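Local coordinates for protein ML032222a iGluR (Mnemiopsis leidyi, PDB 4YKI) that probably forms a subunit of a glycine-activated ionotropic glutamate receptor channel, glycine binding in the cleft of the ligand-binding domain modelled here, at residues Ile56-Gly64 against Asn74-Thr85. Residues are numbered along the deposited sequence; the frame is centred on the assembly and turned at random.
Sequences IQPDDRKFG and NGMIRDLLDDKT. With GLY (glycine), chain E.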
loop_
_atom_site.group_PDB
_atom_site.type_symbol
_atom_site.label_atom_id
_atom_site.label_comp_id
_atom_site.label_asym_id
_atom_site.label_seq_id
_atom_site.Cartn_x
_atom_site.Cartn_y
_atom_site.Cartn_z
ATOM N N ILE B 56 6.823 9.628 22.626
ATOM C CA ILE B 56 7.551 8.828 23.615
ATOM C C ILE B 56 8.460 7.860 22.863
ATOM O O ILE B 56 8.008 7.043 22.049
ATOM C CB ILE B 56 6.597 8.033 24.533
ATOM C CG1 ILE B 56 5.690 9.021 25.291
ATOM C CG2 ILE B 56 7.380 7.084 25.496
ATOM C CD1 ILE B 56 4.797 8.426 26.345
ATOM N N GLN B 57 9.758 7.978 23.130
ATOM C CA GLN B 57 10.731 7.081 22.536
ATOM C C GLN B 57 11.010 5.901 23.444
ATOM O O GLN B 57 11.079 6.050 24.647
ATOM C CB GLN B 57 12.035 7.825 22.282
ATOM C CG GLN B 57 11.890 9.085 21.480
ATOM C CD GLN B 57 13.221 9.580 20.995
ATOM O OE1 GLN B 57 13.911 8.899 20.231
ATOM N NE2 GLN B 57 13.607 10.774 21.441
ATOM N N PRO B 58 11.217 4.711 22.875
ATOM C CA PRO B 58 11.604 3.582 23.723
ATOM C C PRO B 58 13.016 3.773 24.246
ATOM O O PRO B 58 13.888 4.239 23.511
ATOM C CB PRO B 58 11.545 2.387 22.775
ATOM C CG PRO B 58 11.868 2.977 21.451
ATOM C CD PRO B 58 11.217 4.351 21.452
ATOM N N ASP B 59 13.239 3.418 25.500
ATOM C CA ASP B 59 14.563 3.533 26.075
ATOM C C ASP B 59 15.619 2.745 25.282
ATOM O O ASP B 59 16.778 3.153 25.190
ATOM C CB ASP B 59 14.523 3.046 27.531
ATOM C CG ASP B 59 13.597 3.877 28.406
ATOM O OD1 ASP B 59 13.512 5.096 28.174
ATOM O OD2 ASP B 59 12.984 3.320 29.353
ATOM N N ASP B 60 15.224 1.622 24.695
ATOM C CA ASP B 60 16.169 0.792 23.960
ATOM C C ASP B 60 16.466 1.336 22.553
ATOM O O ASP B 60 17.349 0.821 21.896
ATOM C CB ASP B 60 15.727 -0.690 23.933
ATOM C CG ASP B 60 14.407 -0.951 23.196
ATOM O OD1 ASP B 60 13.942 -0.093 22.405
ATOM O OD2 ASP B 60 13.874 -2.070 23.408
ATOM N N ARG B 61 15.731 2.369 22.120
ATOM C CA ARG B 61 15.861 3.021 20.810
ATOM C C ARG B 61 15.744 2.047 19.616
ATOM O O ARG B 61 16.273 2.286 18.542
ATOM C CB ARG B 61 17.095 3.931 20.769
ATOM C CG ARG B 61 17.069 5.137 21.781
ATOM C CD ARG B 61 15.930 6.166 21.474
ATOM N NE ARG B 61 16.102 7.453 22.163
ATOM C CZ ARG B 61 15.718 7.709 23.411
ATOM N NH1 ARG B 61 15.123 6.774 24.133
ATOM N NH2 ARG B 61 15.906 8.915 23.935
ATOM N N LYS B 62 15.003 0.968 19.825
ATOM C CA LYS B 62 14.722 0.007 18.767
ATOM C C LYS B 62 13.336 0.224 18.148
ATOM O O LYS B 62 12.422 0.745 18.789
ATOM C CB LYS B 62 14.789 -1.430 19.302
ATOM C CG LYS B 62 16.041 -1.792 20.079
ATOM C CD LYS B 62 17.311 -1.505 19.306
ATOM C CE LYS B 62 18.521 -1.905 20.125
ATOM N NZ LYS B 62 19.797 -1.389 19.573
ATOM N N PHE B 63 13.166 -0.227 16.914
ATOM C CA PHE B 63 11.855 -0.253 16.290
ATOM C C PHE B 63 10.999 -1.366 16.911
ATOM O O PHE B 63 9.891 -1.115 17.380
ATOM C CB PHE B 63 11.964 -0.388 14.761
ATOM C CG PHE B 63 12.059 0.930 14.041
ATOM C CD1 PHE B 63 13.199 1.707 14.134
ATOM C CD2 PHE B 63 11.001 1.401 13.291
ATOM C CE1 PHE B 63 13.277 2.932 13.483
ATOM C CE2 PHE B 63 11.073 2.621 12.648
ATOM C CZ PHE B 63 12.211 3.390 12.749
ATOM N N GLY B 64 11.538 -2.585 16.934
ATOM C CA GLY B 64 10.944 -3.692 17.670
ATOM C C GLY B 64 10.865 -4.998 16.903
ATOM O O GLY B 64 10.468 -5.034 15.722
ATOM N N ASN B 74 10.392 -5.923 21.984
ATOM C CA ASN B 74 11.161 -4.763 22.426
ATOM C C ASN B 74 10.791 -3.548 21.580
ATOM O O ASN B 74 9.828 -3.588 20.800
ATOM C CB ASN B 74 12.673 -5.070 22.435
ATOM C CG ASN B 74 13.231 -5.393 21.082
ATOM O OD1 ASN B 74 12.595 -5.185 20.048
ATOM N ND2 ASN B 74 14.451 -5.897 21.078
ATOM N N GLY B 75 11.506 -2.450 21.772
ATOM C CA GLY B 75 11.330 -1.273 20.932
ATOM C C GLY B 75 9.986 -0.594 21.072
ATOM O O GLY B 75 9.278 -0.699 22.071
ATOM N N MET B 76 9.612 0.119 20.018
ATOM C CA MET B 76 8.324 0.815 19.994
ATOM C C MET B 76 7.168 -0.171 20.077
ATOM O O MET B 76 6.139 0.156 20.642
ATOM C CB MET B 76 8.213 1.702 18.746
ATOM C CG MET B 76 9.112 2.943 18.809
ATOM S SD MET B 76 9.020 3.998 17.332
ATOM C CE MET B 76 10.022 3.005 16.249
ATOM N N ILE B 77 7.329 -1.357 19.489
ATOM C CA ILE B 77 6.278 -2.366 19.558
ATOM C C ILE B 77 5.976 -2.698 21.024
ATOM O O ILE B 77 4.821 -2.724 21.447
ATOM C CB ILE B 77 6.659 -3.655 18.800
ATOM C CG1 ILE B 77 6.975 -3.395 17.315
ATOM C CG2 ILE B 77 5.535 -4.681 18.933
ATOM C CD1 ILE B 77 5.833 -2.910 16.471
ATOM N N ARG B 78 7.024 -2.951 21.809
ATOM C CA ARG B 78 6.846 -3.294 23.217
ATOM C C ARG B 78 6.175 -2.168 23.996
ATOM O O ARG B 78 5.303 -2.416 24.825
ATOM C CB ARG B 78 8.189 -3.678 23.858
ATOM C CG ARG B 78 8.130 -4.020 25.336
ATOM C CD ARG B 78 7.236 -5.206 25.666
ATOM N NE ARG B 78 7.334 -5.549 27.089
ATOM C CZ ARG B 78 8.286 -6.312 27.624
ATOM N NH1 ARG B 78 9.230 -6.877 26.883
ATOM N NH2 ARG B 78 8.276 -6.516 28.927
ATOM N N ASP B 79 6.573 -0.925 23.723
ATOM C CA ASP B 79 5.957 0.196 24.426
ATOM C C ASP B 79 4.462 0.268 24.132
ATOM O O ASP B 79 3.667 0.600 25.001
ATOM C CB ASP B 79 6.617 1.518 24.026
ATOM C CG ASP B 79 7.908 1.823 24.773
ATOM O OD1 ASP B 79 8.373 1.016 25.599
ATOM O OD2 ASP B 79 8.461 2.909 24.465
ATOM N N LEU B 80 4.080 -0.002 22.879
ATOM C CA LEU B 80 2.660 -0.015 22.514
ATOM C C LEU B 80 1.916 -1.137 23.263
ATOM O O LEU B 80 0.872 -0.902 23.846
ATOM C CB LEU B 80 2.537 -0.180 20.994
ATOM C CG LEU B 80 1.139 -0.041 20.409
ATOM C CD1 LEU B 80 0.637 1.376 20.556
ATOM C CD2 LEU B 80 1.139 -0.409 18.951
ATOM N N LEU B 81 2.476 -2.343 23.261
ATOM C CA LEU B 81 1.873 -3.481 23.962
ATOM C C LEU B 81 1.720 -3.223 25.449
ATOM O O LEU B 81 0.766 -3.687 26.055
ATOM C CB LEU B 81 2.699 -4.742 23.746
ATOM C CG LEU B 81 2.671 -5.267 22.306
ATOM C CD1 LEU B 81 3.675 -6.385 22.134
ATOM C CD2 LEU B 81 1.278 -5.762 21.899
ATOM N N ASP B 82 2.661 -2.465 26.020
ATOM C CA ASP B 82 2.647 -2.173 27.449
ATOM C C ASP B 82 1.831 -0.936 27.803
ATOM O O ASP B 82 1.843 -0.511 28.951
ATOM C CB ASP B 82 4.077 -1.960 27.949
ATOM C CG ASP B 82 4.886 -3.243 28.028
ATOM O OD1 ASP B 82 4.310 -4.347 27.914
ATOM O OD2 ASP B 82 6.110 -3.122 28.190
ATOM N N ASP B 83 1.120 -0.358 26.833
ATOM C CA ASP B 83 0.247 0.798 27.037
ATOM C C ASP B 83 1.013 2.049 27.434
ATOM O O ASP B 83 0.449 2.958 28.014
ATOM C CB ASP B 83 -0.853 0.483 28.066
ATOM C CG ASP B 83 -1.936 1.565 28.156
ATOM O OD1 ASP B 83 -2.426 2.061 27.101
ATOM O OD2 ASP B 83 -2.309 1.919 29.305
ATOM N N LYS B 84 2.289 2.111 27.085
ATOM C CA LYS B 84 3.027 3.366 27.198
ATOM C C LYS B 84 2.659 4.339 26.078
ATOM O O LYS B 84 2.755 5.569 26.249
ATOM C CB LYS B 84 4.530 3.096 27.208
ATOM C CG LYS B 84 4.953 2.345 28.469
ATOM C CD LYS B 84 6.436 2.096 28.558
ATOM C CE LYS B 84 6.827 1.438 29.893
ATOM N NZ LYS B 84 8.228 0.970 29.859
ATOM N N THR B 85 2.242 3.783 24.945
ATOM C CA THR B 85 1.813 4.570 23.802
ATOM C C THR B 85 0.486 4.029 23.271
ATOM O O THR B 85 0.087 2.895 23.574
ATOM C CB THR B 85 2.864 4.559 22.697
ATOM O OG1 THR B 85 3.151 3.194 22.398
ATOM C CG2 THR B 85 4.122 5.282 23.135
HETATM N N GLY E . 11.312 1.120 9.290
HETATM C CA GLY E . 11.999 0.192 10.218
HETATM C C GLY E . 11.065 -0.742 10.951
HETATM O O GLY E . 11.581 -1.622 11.673
HETATM O OXT GLY E . 9.829 -0.595 10.833
HETATM O O HOH W 1 7.735 4.158 22.101
HETATM O O HOH W 2 9.484 4.470 26.653
HETATM O O HOH W 3 10.632 2.229 26.894
#
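Met-76 lays its methyl over one face of the Phe-63 ring, CE standing 3.6 Å from the ring centroid and 17° off the normal, a CH-pi contact with SD farther out above the same face. The last torsion does this: after an extended chi2, Met-76 bends at chi3 (-77°) and folds CE onto the ring. Bound glycine lies on the opposite face, its C 3.2 Å from Phe-63 CD2, so the phenyl is sandwiched between ligand and thioether, with Arg-144 adding a cation-pi contact. Farther back along Met-76, CG meets Pro-58 CD at 3.7 Å.

The start of helix 75-81 is held by the loop. Asp-60 OD2 takes the N-H of Gly-75 on its syn lone pair at 2.9 Å, while OD1 accepts from Lys-62 N in an Asx turn, met from above the carboxylate plane. Replacing Asp-60 with an alanine would probably leave the N-H groups of both Gly-75 and Lys-62 without these acceptors and let the turn slacken. Met-76 N donates to Lys-62 O (3.1 Å) and weakly to Phe-63 O, which also receives a weak bond from Ile-77 N.

Ile-56 rests CD1 on Lys-84 O (3.5 Å) and CB on the Thr-85 methyl CG2 (4.0 Å). Asp-79 OD2 touches Pro-58 CA at 3.3 Å, and three waters link its carboxylate to the backbone of Ile-56, Gln-57 and Asp-59. The first N-H groups of the helix, which have no acceptor in a preceding turn, thus meet a carboxylate and loop carbonyls, an arrangement that probably steadies the Phe-63 wall of the glycine pocket.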